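Long-range contacts in ABC transporter periplasmic substrate-binding protein (Desulfovibrio alaskensis, PDB 5MY5), which binds tungstate with high selectivity and probably delivers it from the periplasm to a membrane ABC transporter for uptake: residues 28-33 and 76-81; 122-127 and 217-222; 226-231 and 241-246. The protein carries 2 engineered substitutions. All blocks are in the same frame, centred on the assembly; numbering follows the deposited sequence.

Overall arrangement
All three contacts belong to one periplasmic binding protein fold. Interactions 1 and 3 are neighbours in the same lobe, centres about 9 Å apart: strand 78-81 pairs with 28-33 on one side and with strand 221-228 on the other, where Ile227 N lies 2.9 Å from Leu79 O. Phe245 of interaction 3 also packs on Met30 of interaction 1. Interaction 2 is on the opposite side of the chain's centre, with its centre about 29 Å from interaction 1 and about 32 Å from interaction 3, yet strand 221-228 links it to them. No tungstate is present in the model; in this family the ligand typically binds in the cleft between lobes.

Interaction 1: 28-33 and 76-81; sequences LMMATT and VDILLV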
ATOM      1  N   LEU A  28      -9.510  17.025 -13.575  1.00 18.36           N
ATOM      2  CA  LEU A  28      -8.709  17.013 -12.371  1.00 18.12           C
ATOM      3  C   LEU A  28      -7.533  16.098 -12.633  1.00 17.12           C
ATOM      4  O   LEU A  28      -7.710  14.926 -12.983  1.00 18.11           O
ATOM      5  CB  LEU A  28      -9.584  16.479 -11.210  1.00 17.33           C
ATOM      6  CG  LEU A  28      -8.849  16.247  -9.826  1.00 18.49           C
ATOM      7  CD1 LEU A  28      -8.203  17.477  -9.220  1.00 18.71           C
ATOM      8  CD2 LEU A  28      -9.827  15.625  -8.861  1.00 16.87           C
ATOM      9  N   MET A  29      -6.341  16.602 -12.338  1.00 18.07           N
ATOM     10  CA  MET A  29      -5.108  15.838 -12.569  1.00 18.76           C
ATOM     11  C   MET A  29      -4.504  15.375 -11.262  1.00 16.57           C
ATOM     12  O   MET A  29      -4.271  16.157 -10.383  1.00 17.63           O
ATOM     13  CB  MET A  29      -4.028  16.711 -13.226  1.00 20.58           C
ATOM     14  CG  MET A  29      -4.359  17.345 -14.567  1.00 21.38           C
ATOM     15  SD  MET A  29      -5.059  16.216 -15.794  1.00 28.34           S
ATOM     16  CE  MET A  29      -3.592  15.351 -16.240  1.00 25.23           C
ATOM     17  N   MET A  30      -4.211  14.099 -11.220  1.00 16.26           N
ATOM     18  CA  MET A  30      -3.774  13.424  -9.978  1.00 15.80           C
ATOM     19  C   MET A  30      -2.444  12.738 -10.225  1.00 16.53           C
ATOM     20  O   MET A  30      -2.231  12.186 -11.234  1.00 18.96           O
ATOM     21  CB  MET A  30      -4.787  12.385  -9.549  1.00 16.90           C
ATOM     22  CG  MET A  30      -4.325  11.369  -8.531  1.00 18.15           C
ATOM     23  SD  MET A  30      -5.577  10.120  -8.108  1.00 18.21           S
ATOM     24  CE  MET A  30      -6.662  11.113  -7.194  1.00 19.74           C
ATOM     25  N   ALA A  31      -1.637  12.756  -9.178  1.00 16.41           N
ATOM     26  CA  ALA A  31      -0.530  11.872  -9.101  1.00 17.13           C
ATOM     27  C   ALA A  31      -0.771  10.874  -8.042  1.00 16.87           C
ATOM     28  O   ALA A  31      -1.158  11.200  -6.906  1.00 16.20           O
ATOM     29  CB  ALA A  31       0.741  12.635  -8.781  1.00 19.20           C
ATOM     30  N   THR A  32      -0.517   9.606  -8.384  1.00 15.75           N
ATOM     31  CA  THR A  32      -0.626   8.488  -7.420  1.00 15.24           C
ATOM     32  C   THR A  32       0.480   7.450  -7.644  1.00 16.33           C
ATOM     33  O   THR A  32       1.395   7.756  -8.397  1.00 18.64           O
ATOM     34  CB  THR A  32      -2.016   7.899  -7.558  1.00 15.55           C
ATOM     35  OG1 THR A  32      -2.321   6.975  -6.487  1.00 16.33           O
ATOM     36  CG2 THR A  32      -2.242   7.135  -8.868  1.00 17.16           C
ATOM     37  N   THR A  33       0.396   6.330  -6.978  1.00 17.10           N
ATOM     38  CA  THR A  33       1.503   5.377  -7.010  1.00 17.94           C
ATOM     39  C   THR A  33       1.238   4.201  -7.907  1.00 17.51           C
ATOM     40  O   THR A  33       0.086   3.841  -8.141  1.00 18.64           O
ATOM     41  CB  THR A  33       1.832   4.877  -5.635  1.00 17.22           C
ATOM     42  OG1 THR A  33       0.799   4.024  -5.095  1.00 18.06           O
ATOM     43  CG2 THR A  33       1.999   6.076  -4.665  1.00 21.87           C
ATOM     44  N   VAL A  76       0.291  18.611 -11.102  1.00 18.01           N
ATOM     45  CA  VAL A  76      -0.978  18.003 -10.737  1.00 18.50           C
ATOM     46  C   VAL A  76      -1.701  18.809  -9.670  1.00 18.33           C
ATOM     47  O   VAL A  76      -1.129  19.654  -8.962  1.00 17.70           O
ATOM     48  CB  VAL A  76      -0.793  16.521 -10.257  1.00 18.80           C
ATOM     49  CG1 VAL A  76      -0.226  15.627 -11.320  1.00 18.16           C
ATOM     50  CG2 VAL A  76       0.016  16.450  -8.954  1.00 18.71           C
ATOM     51  N   ASP A  77      -3.005  18.584  -9.554  1.00 16.90           N
ATOM     52  CA  ASP A  77      -3.845  19.217  -8.614  1.00 16.95           C
ATOM     53  C   ASP A  77      -3.987  18.532  -7.234  1.00 14.00           C
ATOM     54  O   ASP A  77      -4.390  19.132  -6.244  1.00 16.41           O
ATOM     55  CB  ASP A  77      -5.255  19.311  -9.217  1.00 17.85           C
ATOM     56  CG  ASP A  77      -5.256  19.973 -10.600  1.00 19.27           C
ATOM     57  OD1 ASP A  77      -4.758  21.142 -10.703  1.00 19.12           O
ATOM     58  OD2 ASP A  77      -5.714  19.364 -11.592  1.00 20.82           O
ATOM     59  N   ILE A  78      -3.728  17.227  -7.231  1.00 15.81           N
ATOM     60  CA  ILE A  78      -3.973  16.392  -6.014  1.00 15.06           C
ATOM     61  C   ILE A  78      -3.082  15.170  -6.052  1.00 16.06           C
ATOM     62  O   ILE A  78      -2.750  14.660  -7.100  1.00 15.14           O
ATOM     63  CB  ILE A  78      -5.481  16.000  -5.973  1.00 15.02           C
ATOM     64  CG1 ILE A  78      -5.819  15.456  -4.624  1.00 14.65           C
ATOM     65  CG2 ILE A  78      -5.839  15.102  -7.114  1.00 15.31           C
ATOM     66  CD1 ILE A  78      -7.318  15.274  -4.442  1.00 16.22           C
ATOM     67  N   LEU A  79      -2.737  14.733  -4.859  1.00 14.84           N
ATOM     68  CA  LEU A  79      -2.007  13.507  -4.664  1.00 15.12           C
ATOM     69  C   LEU A  79      -2.976  12.488  -4.016  1.00 13.91           C
ATOM     70  O   LEU A  79      -3.725  12.814  -3.115  1.00 16.27           O
ATOM     71  CB  LEU A  79      -0.836  13.712  -3.662  1.00 15.68           C
ATOM     72  CG  LEU A  79       0.207  14.714  -4.031  1.00 20.92           C
ATOM     73  CD1 LEU A  79       1.396  14.630  -3.056  1.00 20.80           C
ATOM     74  CD2 LEU A  79       0.662  14.682  -5.446  1.00 20.03           C
ATOM     75  N   LEU A  80      -2.744  11.245  -4.388  1.00 13.95           N
ATOM     76  CA  LEU A  80      -3.385  10.099  -3.617  1.00 15.00           C
ATOM     77  C   LEU A  80      -2.230   9.164  -3.366  1.00 15.66           C
ATOM     78  O   LEU A  80      -1.774   8.447  -4.236  1.00 15.58           O
ATOM     79  CB  LEU A  80      -4.504   9.428  -4.451  1.00 16.04           C
ATOM     80  CG  LEU A  80      -5.184   8.261  -3.741  1.00 17.06           C
ATOM     81  CD1 LEU A  80      -5.891   8.660  -2.457  1.00 17.58           C
ATOM     82  CD2 LEU A  80      -6.161   7.613  -4.790  1.00 18.24           C
ATOM     83  N   VAL A  81      -1.788   9.120  -2.104  1.00 14.08           N
ATOM     84  CA  VAL A  81      -0.544   8.390  -1.793  1.00 15.72           C
ATOM     85  C   VAL A  81      -0.685   7.696  -0.449  1.00 15.75           C
ATOM     86  O   VAL A  81      -1.761   7.762   0.169  1.00 15.32           O
ATOM     87  CB  VAL A  81       0.707   9.305  -1.804  1.00 17.25           C
ATOM     88  CG1 VAL A  81       1.010   9.764  -3.248  1.00 19.22           C
ATOM     89  CG2 VAL A  81       0.459  10.484  -0.939  1.00 19.10           C
TER
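Ala31 sits opposite Leu79 and is bonded on both sides, to Ile78 O and Leu80 N, in the tight middle of this parallel strand pair. Ala31 N donates to Ile78 O at 3.0 Å and Leu80 N donates to Ala31 O at 3.0 Å. On one face Ala31 CB rests against both Val76 CG2 and Leu79 CD2, each at 3.9 Å, and helix 64-72 closes over this side through Ala67 and Leu68. On the other face Met30 CB meets Ile78 CG2 at 3.8 Å. The Met30 chain extends, then bends at chi3 (-71°), carrying CE within reach of Leu80 CB and Ile78 CG2; Phe245 and Leu42 lie over this layer. The pairing belongs to the alpha/beta core of the binding protein fold. Strand 56-62 flanks 28-33 on its other edge, and the chain crosses over 28-33 through helix 64-72 to reach 78-81, a beta-alpha-beta crossover.

Towards the start of 28-33 the pairing is less regular. Met29 O takes Asp77 N, tilted out of the carbonyl plane, and also a weak bond from Ile78 N. In return Asp77 OD2 uses its anti lone pair to accept Met29 N at 2.9 Å, while OD1 is held by Lys238 N. The aspartate therefore stands in for a backbone partner here. Only Met29 is partly exposed; its thioether bends away from the neighbouring strand. At the opposite end, Thr32 OG1, anti to its backbone N (chi1 -169°), donates to Leu80 O at 2.7 Å.

Interaction 2: 122-127 and 217-222; sequences MTVAAA and DKILFN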
ATOM      1  N   MET A 122       0.042 -15.209  15.494  1.00 24.69           N
ATOM      2  CA  MET A 122       0.803 -14.360  16.385  1.00 26.92           C
ATOM      3  C   MET A 122       0.699 -12.908  15.922  1.00 22.94           C
ATOM      4  O   MET A 122       0.299 -12.667  14.799  1.00 26.62           O
ATOM      5  CB  MET A 122       2.294 -14.770  16.350  1.00 24.94           C
ATOM      6  CG  MET A 122       2.627 -16.035  17.123  1.00 24.04           C
ATOM      7  SD  MET A 122       4.427 -16.340  17.081  1.00 26.90           S
ATOM      8  CE  MET A 122       4.635 -17.685  18.274  1.00 24.13           C
ATOM      9  N   THR A 123       1.044 -11.980  16.778  1.00 22.51           N
ATOM     10  CA  THR A 123       1.307 -10.617  16.348  1.00 22.01           C
ATOM     11  C   THR A 123       2.548 -10.570  15.438  1.00 20.27           C
ATOM     12  O   THR A 123       3.378 -11.476  15.413  1.00 21.63           O
ATOM     13  CB  THR A 123       1.611  -9.717  17.508  1.00 23.15           C
ATOM     14  OG1 THR A 123       2.838 -10.146  18.095  1.00 24.11           O
ATOM     15  CG2 THR A 123       0.469  -9.773  18.584  1.00 24.63           C
ATOM     16  N   VAL A 124       2.640  -9.529  14.654  1.00 22.34           N
ATOM     17  CA  VAL A 124       3.868  -9.313  13.800  1.00 19.62           C
ATOM     18  C   VAL A 124       5.147  -9.350  14.591  1.00 19.63           C
ATOM     19  O   VAL A 124       6.083 -10.093  14.232  1.00 18.55           O
ATOM     20  CB  VAL A 124       3.786  -7.937  13.060  1.00 20.09           C
ATOM     21  CG1 VAL A 124       5.128  -7.488  12.450  1.00 22.35           C
ATOM     22  CG2 VAL A 124       2.778  -8.074  11.974  1.00 22.03           C
ATOM     23  N   ALA A 125       5.228  -8.664  15.687  1.00 20.32           N
ATOM     24  CA  ALA A 125       6.432  -8.693  16.491  1.00 23.08           C
ATOM     25  C   ALA A 125       6.773 -10.065  17.009  1.00 20.88           C
ATOM     26  O   ALA A 125       7.965 -10.483  17.003  1.00 20.48           O
ATOM     27  CB  ALA A 125       6.437  -7.642  17.591  1.00 27.18           C
ATOM     28  N   ALA A 126       5.800 -10.822  17.497  1.00 22.62           N
ATOM     29  CA  ALA A 126       6.068 -12.180  18.005  1.00 21.48           C
ATOM     30  C   ALA A 126       6.445 -13.116  16.898  1.00 21.05           C
ATOM     31  O   ALA A 126       7.341 -13.949  17.013  1.00 20.41           O
ATOM     32  CB  ALA A 126       4.852 -12.677  18.775  1.00 22.03           C
ATOM     33  N   ALA A 127       5.841 -12.919  15.705  1.00 17.99           N
ATOM     34  CA  ALA A 127       6.085 -13.834  14.596  1.00 18.86           C
ATOM     35  C   ALA A 127       7.519 -13.648  14.089  1.00 16.46           C
ATOM     36  O   ALA A 127       8.221 -14.635  13.819  1.00 16.74           O
ATOM     37  CB  ALA A 127       5.082 -13.618  13.431  1.00 18.73           C
ATOM     38  N   ASP A 217      -2.757  -6.947  12.178  1.00 25.36           N
ATOM     39  CA  ASP A 217      -2.071  -6.107  13.065  1.00 22.97           C
ATOM     40  C   ASP A 217      -2.081  -4.660  12.547  1.00 25.48           C
ATOM     41  O   ASP A 217      -1.841  -4.462  11.352  1.00 24.57           O
ATOM     42  CB  ASP A 217      -0.615  -6.559  13.204  1.00 24.99           C
ATOM     43  CG  ASP A 217      -0.478  -7.994  13.491  1.00 25.78           C
ATOM     44  OD1 ASP A 217      -0.754  -8.863  12.638  1.00 29.26           O
ATOM     45  OD2 ASP A 217       0.044  -8.218  14.606  1.00 30.19           O
ATOM     46  N   LYS A 218      -2.274  -3.663  13.389  1.00 27.35           N
ATOM     47  CA  LYS A 218      -2.361  -2.258  12.910  1.00 29.14           C
ATOM     48  C   LYS A 218      -1.080  -1.797  12.197  1.00 22.33           C
ATOM     49  O   LYS A 218      -1.129  -0.985  11.259  1.00 24.01           O
ATOM     50  CB  LYS A 218      -2.639  -1.306  14.100  1.00 36.32           C
ATOM     51  CG  LYS A 218      -2.688   0.197  13.792  1.00 42.40           C
ATOM     52  CD  LYS A 218      -2.488   1.108  15.019  1.00 52.11           C
ATOM     53  CE  LYS A 218      -3.759   1.410  15.800  1.00 58.01           C
ATOM     54  NZ  LYS A 218      -4.904   1.930  14.990  1.00 60.59           N
ATOM     55  N   ILE A 219       0.082  -2.289  12.607  1.00 22.99           N
ATOM     56  CA  ILE A 219       1.333  -1.941  11.973  1.00 22.42           C
ATOM     57  C   ILE A 219       1.381  -2.380  10.514  1.00 23.22           C
ATOM     58  O   ILE A 219       2.219  -1.849   9.751  1.00 22.36           O
ATOM     59  CB  ILE A 219       2.558  -2.529  12.749  1.00 26.12           C
ATOM     60  CG1 ILE A 219       3.869  -1.865  12.333  1.00 29.09           C
ATOM     61  CG2 ILE A 219       2.656  -4.018  12.586  1.00 26.32           C
ATOM     62  CD1 ILE A 219       5.031  -2.296  13.235  1.00 37.79           C
ATOM     63  N   LEU A 220       0.559  -3.348  10.120  1.00 20.64           N
ATOM     64  CA  LEU A 220       0.510  -3.802   8.743  1.00 18.31           C
ATOM     65  C   LEU A 220      -0.420  -2.951   7.805  1.00 18.03           C
ATOM     66  O   LEU A 220      -0.510  -3.234   6.637  1.00 18.56           O
ATOM     67  CB  LEU A 220       0.058  -5.264   8.673  1.00 20.12           C
ATOM     68  CG  LEU A 220       1.023  -6.260   9.322  1.00 20.22           C
ATOM     69  CD1 LEU A 220       0.342  -7.619   9.428  1.00 22.36           C
ATOM     70  CD2 LEU A 220       2.323  -6.367   8.525  1.00 19.85           C
ATOM     71  N   PHE A 221      -1.083  -1.976   8.377  1.00 18.01           N
ATOM     72  CA  PHE A 221      -1.936  -1.084   7.551  1.00 19.32           C
ATOM     73  C   PHE A 221      -1.160  -0.175   6.629  1.00 17.85           C
ATOM     74  O   PHE A 221      -0.092   0.307   6.997  1.00 19.11           O
ATOM     75  CB  PHE A 221      -2.826  -0.223   8.420  1.00 20.13           C
ATOM     76  CG  PHE A 221      -3.845  -0.984   9.258  1.00 25.10           C
ATOM     77  CD1 PHE A 221      -4.010  -2.381   9.166  1.00 25.65           C
ATOM     78  CD2 PHE A 221      -4.598  -0.262  10.226  1.00 31.68           C
ATOM     79  CE1 PHE A 221      -4.946  -3.049   9.961  1.00 30.11           C
ATOM     80  CE2 PHE A 221      -5.491  -0.933  11.043  1.00 30.10           C
ATOM     81  CZ  PHE A 221      -5.662  -2.327  10.896  1.00 29.60           C
ATOM     82  N   ASN A 222      -1.693   0.014   5.448  1.00 17.02           N
ATOM     83  CA  ASN A 222      -1.125   0.900   4.442  1.00 17.48           C
ATOM     84  C   ASN A 222      -2.118   2.028   4.246  1.00 15.85           C
ATOM     85  O   ASN A 222      -2.974   1.931   3.327  1.00 18.00           O
ATOM     86  CB  ASN A 222      -0.822   0.120   3.193  1.00 17.52           C
ATOM     87  CG  ASN A 222      -0.021   0.934   2.128  1.00 21.46           C
ATOM     88  OD1 ASN A 222       0.911   1.644   2.486  1.00 21.28           O
ATOM     89  ND2 ASN A 222      -0.397   0.805   0.840  1.00 22.38           N
TER
HETATM   90  O   HOH W   1      -1.583 -11.696  13.403  1.00 40.16           O
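Asp217 reaches the first turn of helix 124-133 and accepts a hydrogen bond from Val124 N, OD2 to N 2.9 Å, with an N-H...O angle of 158°. The donor approaches from above the carboxylate, 49° out of its plane. Thr123, the N-cap residue, serves the same helix start by taking Ala126 N on OG1 at 3.1 Å. A negative carboxylate at the N-terminal turn of a helix is probably favoured electrostatically. A water also lies near Asp217 OD1 and Met122 O, but its distance to the carbonyl is so short that the bridge is doubtful.

The apolar part centres on Val124 CG2. This methyl meets Leu220 CD1 at 3.6 Å and lies 3.6 Å from Asp217 CG, while Ile219 CG2 touches it from the 3-10 turn at 4.1 Å. The methyl stands anti to the carbonyl carbon of Val124, and from there it meets all three side chains of 217-222 that take part.

Leu154 of helix 146-155 touches Val124, Ile219 and Leu220 together. Val214 of strand 210-214 packs on Val124, and Phe107 of strand 100-112 lies against Leu220, where the turn passes into strand 221-228.

Interaction 3: 226-231 and 241-246; sequences AIPVNP and LADKFV
Helix 239-250 lies on the sheet of the alpha/beta binding protein fold, with Ala242 and Val246 against Ala226 and Pro228 at the end of strand 221-228, the strand that precedes it in the chain. The short axes of 226-228 and 241-246 pass 8.5 Å apart and run nearly antiparallel, at 160°.

Two strand residues do the touching. Ala226 and Pro228 both turn their CB towards the helix, while Ile227 between them points away from it. On the helix, Ala242 and Val246 sit one turn apart and answer this spacing. Val246 CG2 meets Ala226 CB at 3.9 Å and Pro228 CG at 4.1 Å, thus bridging the two strand residues; this methyl stands anti to the Val246 carbonyl carbon, with CG1 anti to the backbone N (chi1 177°). Pro228 CB comes to Ala242 CB at 4.1 Å. The ring of Pro228 crosses the Val246 side chain at about a right angle.

The same helix side reaches past the strand, where Ala242, Phe245 and Val246 touch Ile78 of strand 78-81, and nearby Val229 packs on Cys234, which is joined by a disulfide to Cys74.

At the border, Asp243 OD1 lies 3.9 Å from Pro228 CG, but its polar partner is Lys239, in a salt bridge one turn earlier in the helix. The carboxylate thus merely brushes the proline ring. What holds helix to strand between these segments is van der Waals contact of methyls and ring carbons; such contact is non-directional, so position here is held by close approach and not by bond geometry.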
ATOM      1  N   ALA A 226      -5.559  11.612   0.645  1.00 13.56           N
ATOM      2  CA  ALA A 226      -5.553  12.565  -0.449  1.00 14.80           C
ATOM      3  C   ALA A 226      -4.997  13.870   0.032  1.00 14.85           C
ATOM      4  O   ALA A 226      -5.236  14.268   1.220  1.00 16.43           O
ATOM      5  CB  ALA A 226      -6.967  12.787  -1.018  1.00 16.08           C
ATOM      6  N   ILE A 227      -4.250  14.544  -0.834  1.00 14.24           N
ATOM      7  CA  ILE A 227      -3.666  15.867  -0.470  1.00 15.07           C
ATOM      8  C   ILE A 227      -3.793  16.777  -1.663  1.00 15.06           C
ATOM      9  O   ILE A 227      -3.098  16.649  -2.669  1.00 15.43           O
ATOM     10  CB  ILE A 227      -2.140  15.695  -0.181  1.00 16.61           C
ATOM     11  CG1 ILE A 227      -1.902  14.656   0.909  1.00 18.75           C
ATOM     12  CG2 ILE A 227      -1.601  17.036   0.280  1.00 17.96           C
ATOM     13  CD1 ILE A 227      -0.442  14.175   1.039  1.00 20.12           C
ATOM     14  N   PRO A 228      -4.689  17.787  -1.558  1.00 16.00           N
ATOM     15  CA  PRO A 228      -4.753  18.862  -2.542  1.00 16.87           C
ATOM     16  C   PRO A 228      -3.406  19.625  -2.604  1.00 16.72           C
ATOM     17  O   PRO A 228      -2.879  19.940  -1.533  1.00 17.07           O
ATOM     18  CB  PRO A 228      -5.892  19.746  -2.044  1.00 16.52           C
ATOM     19  CG  PRO A 228      -6.782  18.807  -1.264  1.00 17.80           C
ATOM     20  CD  PRO A 228      -5.744  17.901  -0.551  1.00 17.55           C
ATOM     21  N   VAL A 229      -2.980  19.905  -3.788  1.00 16.44           N
ATOM     22  CA  VAL A 229      -1.752  20.762  -3.976  1.00 17.65           C
ATOM     23  C   VAL A 229      -2.188  22.175  -3.568  1.00 19.82           C
ATOM     24  O   VAL A 229      -3.258  22.619  -3.812  1.00 20.36           O
ATOM     25  CB  VAL A 229      -1.266  20.630  -5.390  1.00 17.04           C
ATOM     26  CG1 VAL A 229      -0.150  21.665  -5.740  1.00 17.62           C
ATOM     27  CG2 VAL A 229      -0.726  19.255  -5.658  1.00 17.49           C
ATOM     28  N   ASN A 230      -1.299  22.875  -2.873  1.00 18.22           N
ATOM     29  CA  ASN A 230      -1.608  24.173  -2.235  1.00 20.15           C
ATOM     30  C   ASN A 230      -1.513  25.313  -3.234  1.00 20.13           C
ATOM     31  O   ASN A 230      -0.490  25.486  -3.866  1.00 20.90           O
ATOM     32  CB  ASN A 230      -0.621  24.389  -1.090  1.00 20.97           C
ATOM     33  CG  ASN A 230      -1.072  25.483  -0.187  1.00 20.41           C
ATOM     34  OD1 ASN A 230      -1.711  26.430  -0.592  1.00 23.80           O
ATOM     35  ND2 ASN A 230      -0.716  25.347   1.082  1.00 23.15           N
ATOM     36  N   PRO A 231      -2.599  26.066  -3.430  1.00 23.55           N
ATOM     37  CA  PRO A 231      -2.605  27.209  -4.374  1.00 24.53           C
ATOM     38  C   PRO A 231      -1.591  28.330  -4.038  1.00 24.24           C
ATOM     39  O   PRO A 231      -1.155  29.077  -4.917  1.00 23.30           O
ATOM     40  CB  PRO A 231      -4.060  27.741  -4.285  1.00 25.08           C
ATOM     41  CG  PRO A 231      -4.800  26.737  -3.564  1.00 27.67           C
ATOM     42  CD  PRO A 231      -3.918  25.841  -2.819  1.00 23.58           C
ATOM     43  N   LEU A 241     -11.704  21.635  -7.788  1.00 19.64           N
ATOM     44  CA  LEU A 241     -11.883  20.246  -8.341  1.00 17.62           C
ATOM     45  C   LEU A 241     -11.243  19.263  -7.304  1.00 18.29           C
ATOM     46  O   LEU A 241     -11.798  18.198  -7.037  1.00 17.16           O
ATOM     47  CB  LEU A 241     -11.290  20.026  -9.644  1.00 17.86           C
ATOM     48  CG  LEU A 241     -11.770  20.927 -10.750  1.00 19.77           C
ATOM     49  CD1 LEU A 241     -11.191  20.614 -12.087  1.00 20.03           C
ATOM     50  CD2 LEU A 241     -13.282  21.060 -10.795  1.00 21.17           C
ATOM     51  N   ALA A 242     -10.037  19.581  -6.821  1.00 18.01           N
ATOM     52  CA  ALA A 242      -9.373  18.681  -5.839  1.00 17.52           C
ATOM     53  C   ALA A 242     -10.179  18.462  -4.606  1.00 16.00           C
ATOM     54  O   ALA A 242     -10.416  17.323  -4.092  1.00 16.74           O
ATOM     55  CB  ALA A 242      -7.991  19.236  -5.535  1.00 17.24           C
ATOM     56  N   ASP A 243     -10.696  19.587  -4.084  1.00 16.27           N
ATOM     57  CA  ASP A 243     -11.554  19.506  -2.917  1.00 17.13           C
ATOM     58  C   ASP A 243     -12.838  18.686  -3.203  1.00 16.26           C
ATOM     59  O   ASP A 243     -13.268  18.006  -2.328  1.00 17.09           O
ATOM     60  CB  ASP A 243     -12.031  20.904  -2.448  1.00 21.29           C
ATOM     61  CG  ASP A 243     -10.943  21.738  -1.812  1.00 25.49           C
ATOM     62  OD1 ASP A 243      -9.893  21.116  -1.449  1.00 26.45           O
ATOM     63  OD2 ASP A 243     -11.146  23.026  -1.732  1.00 24.00           O
ATOM     64  N   LYS A 244     -13.385  18.776  -4.425  1.00 16.63           N
ATOM     65  CA  LYS A 244     -14.553  17.990  -4.792  1.00 16.03           C
ATOM     66  C   LYS A 244     -14.260  16.511  -4.750  1.00 16.44           C
ATOM     67  O   LYS A 244     -15.090  15.696  -4.319  1.00 17.07           O
ATOM     68  CB  LYS A 244     -15.087  18.443  -6.122  1.00 17.88           C
ATOM     69  CG  LYS A 244     -16.381  17.809  -6.591  1.00 21.83           C
ATOM     70  CD  LYS A 244     -17.641  18.200  -5.785  1.00 24.35           C
ATOM     71  CE  LYS A 244     -17.916  19.720  -5.692  1.00 24.96           C
ATOM     72  NZ  LYS A 244     -18.249  20.366  -7.038  1.00 23.86           N
ATOM     73  N   PHE A 245     -13.076  16.108  -5.199  1.00 14.52           N
ATOM     74  CA  PHE A 245     -12.682  14.710  -5.158  1.00 16.95           C
ATOM     75  C   PHE A 245     -12.588  14.253  -3.699  1.00 15.24           C
ATOM     76  O   PHE A 245     -12.964  13.122  -3.418  1.00 16.49           O
ATOM     77  CB  PHE A 245     -11.337  14.454  -5.927  1.00 14.80           C
ATOM     78  CG  PHE A 245     -10.898  13.054  -5.914  1.00 16.28           C
ATOM     79  CD1 PHE A 245     -11.484  12.124  -6.742  1.00 16.71           C
ATOM     80  CD2 PHE A 245      -9.905  12.656  -5.080  1.00 16.90           C
ATOM     81  CE1 PHE A 245     -11.069  10.796  -6.725  1.00 19.67           C
ATOM     82  CE2 PHE A 245      -9.448  11.334  -5.130  1.00 19.11           C
ATOM     83  CZ  PHE A 245     -10.024  10.423  -5.906  1.00 17.89           C
ATOM     84  N   VAL A 246     -11.937  15.048  -2.836  1.00 15.27           N
ATOM     85  CA  VAL A 246     -11.788  14.663  -1.413  1.00 14.88           C
ATOM     86  C   VAL A 246     -13.146  14.511  -0.818  1.00 17.28           C
ATOM     87  O   VAL A 246     -13.413  13.541  -0.090  1.00 16.41           O
ATOM     88  CB  VAL A 246     -10.950  15.672  -0.635  1.00 18.20           C
ATOM     89  CG1 VAL A 246     -10.824  15.390   0.830  1.00 16.73           C
ATOM     90  CG2 VAL A 246      -9.553  15.748  -1.182  1.00 19.65           C
TER